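Local coordinates for glycoprotein E (Human herpesvirus 1, PDB 2GIY) that binds the Fc part of host IgG together with gI and, as the gE/gI heterodimer, is required for cell-to-cell spread of the virus in epithelial cells, at residues P122-Q127 against V131-R136. Sequence-based numbering, arbitrary orientation.
Sequences PGLAWQ and VNLEFR
Leu124 lays CD1 over one face of the Phe135 ring, a CH-pi contact 4.0 Å from the ring centroid and offset toward the rim; Leu124 runs alongside the phenylalanine because chi1 of -176° sets CG beside its own carbonyl carbon. The indole of Trp126 instead turns an edge to the backbone just before strand 133-135, with CZ3 3.2 Å from Val131 O, and it forms a cation-pi contact with Arg98. On the other side of the sheet, Ala125 CB sits above the Arg136 guanidinium, while the carboxylate of Glu134 lies at the edge of that group. Arg136 grips Glu134 OE1 side-on, through NE at 3.0 Å and NH2 at 2.9 Å, both from one face of the carboxylate. Glu134 OE2 approaches Gln127 CG and takes a weak bond from Gln127 NE2, the amide and carboxylate planes being 65° apart. Beyond it, a water links Gln127 OE1 to Asn132 ND2, and Asn132 OD1 is held by Thr31 and Val33. Backbone bonds close the antiparallel hairpin: Ala125 and Glu134 form the hydrogen-bonded pair, flanked by Arg136 N to Gly123 O (2.8 Å) and Gln127 N to Asn132 O (3.2 Å). The hairpin thus has two unlike sides within this Ig V-like C-terminal domain of the gE ectodomain: Leu124, Trp126, Leu133 and Phe135 are directed to one, with Met118 against the first three, whereas the other carries a salt bridge that probably offsets the carboxylate charge and steadies the arginine over Ala125.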
# COMPACT_ATOMS: atom_id res chain seq x y z
N PRO A 122 0.96 7.56 29.86
CA PRO A 122 0.11 8.68 30.25
C PRO A 122 -0.61 9.30 29.05
O PRO A 122 0.04 9.76 28.11
CB PRO A 122 1.10 9.66 30.87
CG PRO A 122 2.11 8.75 31.50
CD PRO A 122 2.32 7.72 30.41
N GLY A 123 -1.94 9.30 29.09
CA GLY A 123 -2.71 9.90 28.01
C GLY A 123 -2.98 9.07 26.77
O GLY A 123 -3.71 9.51 25.89
N LEU A 124 -2.39 7.88 26.68
CA LEU A 124 -2.58 7.00 25.53
C LEU A 124 -3.67 5.97 25.80
O LEU A 124 -3.74 5.40 26.89
CB LEU A 124 -1.28 6.27 25.19
CG LEU A 124 -1.31 5.38 23.94
CD1 LEU A 124 -1.43 6.25 22.70
CD2 LEU A 124 -0.04 4.54 23.87
N ALA A 125 -4.52 5.72 24.81
CA ALA A 125 -5.59 4.75 24.97
C ALA A 125 -6.03 4.17 23.64
O ALA A 125 -5.93 4.82 22.59
CB ALA A 125 -6.79 5.38 25.68
N TRP A 126 -6.52 2.93 23.69
CA TRP A 126 -7.02 2.22 22.52
C TRP A 126 -8.39 2.82 22.22
O TRP A 126 -9.28 2.81 23.08
CB TRP A 126 -7.24 0.74 22.84
CG TRP A 126 -6.15 -0.21 22.43
CD1 TRP A 126 -5.52 -1.12 23.22
CD2 TRP A 126 -5.62 -0.41 21.10
NE1 TRP A 126 -4.64 -1.88 22.49
CE2 TRP A 126 -4.68 -1.47 21.18
CE3 TRP A 126 -5.86 0.19 19.86
CZ2 TRP A 126 -3.98 -1.93 20.07
CZ3 TRP A 126 -5.16 -0.27 18.75
CH2 TRP A 126 -4.23 -1.32 18.87
N GLN A 127 -8.57 3.33 21.01
CA GLN A 127 -9.87 3.86 20.64
C GLN A 127 -10.78 2.64 20.72
O GLN A 127 -10.55 1.65 20.03
CB GLN A 127 -9.83 4.42 19.22
CG GLN A 127 -11.15 5.02 18.77
CD GLN A 127 -11.02 5.82 17.49
OE1 GLN A 127 -11.77 5.43 16.47
NE2 GLN A 127 -10.25 6.78 17.43
N VAL A 131 -8.46 0.17 15.89
CA VAL A 131 -7.02 -0.06 15.82
C VAL A 131 -6.29 1.28 15.93
O VAL A 131 -5.06 1.32 15.96
CB VAL A 131 -6.61 -0.75 14.50
CG1 VAL A 131 -7.16 -2.16 14.46
CG2 VAL A 131 -7.12 0.04 13.31
N ASN A 132 -7.06 2.36 15.99
CA ASN A 132 -6.45 3.68 16.10
C ASN A 132 -6.05 4.02 17.52
O ASN A 132 -6.63 3.52 18.48
CB ASN A 132 -7.40 4.76 15.57
CG ASN A 132 -7.46 4.78 14.06
OD1 ASN A 132 -6.44 4.98 13.39
ND2 ASN A 132 -8.65 4.56 13.51
N LEU A 133 -5.05 4.88 17.65
CA LEU A 133 -4.56 5.32 18.95
C LEU A 133 -5.12 6.69 19.26
O LEU A 133 -5.21 7.55 18.38
CB LEU A 133 -3.03 5.42 18.93
CG LEU A 133 -2.21 4.17 18.63
CD1 LEU A 133 -0.73 4.54 18.58
CD2 LEU A 133 -2.47 3.11 19.69
N GLU A 134 -5.48 6.90 20.52
CA GLU A 134 -6.00 8.19 20.94
C GLU A 134 -5.06 8.82 21.96
O GLU A 134 -4.59 8.14 22.87
CB GLU A 134 -7.40 8.05 21.55
CG GLU A 134 -8.51 8.04 20.51
CD GLU A 134 -9.88 8.17 21.14
OE1 GLU A 134 -10.01 8.92 22.12
OE2 GLU A 134 -10.82 7.52 20.64
N PHE A 135 -4.80 10.11 21.79
CA PHE A 135 -3.93 10.86 22.69
C PHE A 135 -4.75 11.94 23.39
O PHE A 135 -5.31 12.83 22.74
CB PHE A 135 -2.79 11.51 21.91
CG PHE A 135 -1.88 10.52 21.22
CD1 PHE A 135 -2.30 9.84 20.08
CD2 PHE A 135 -0.60 10.28 21.72
CE1 PHE A 135 -1.46 8.93 19.44
CE2 PHE A 135 0.25 9.37 21.08
CZ PHE A 135 -0.18 8.70 19.94
N ARG A 136 -4.84 11.85 24.72
CA ARG A 136 -5.59 12.82 25.51
C ARG A 136 -4.61 13.77 26.20
O ARG A 136 -3.61 13.34 26.76
CB ARG A 136 -6.43 12.10 26.58
CG ARG A 136 -7.67 11.38 26.06
CD ARG A 136 -7.33 10.19 25.16
NE ARG A 136 -8.54 9.51 24.69
CZ ARG A 136 -9.31 8.73 25.44
NH1 ARG A 136 -9.00 8.52 26.71
NH2 ARG A 136 -10.40 8.18 24.93
O HOH W 1 -11.52 3.89 14.19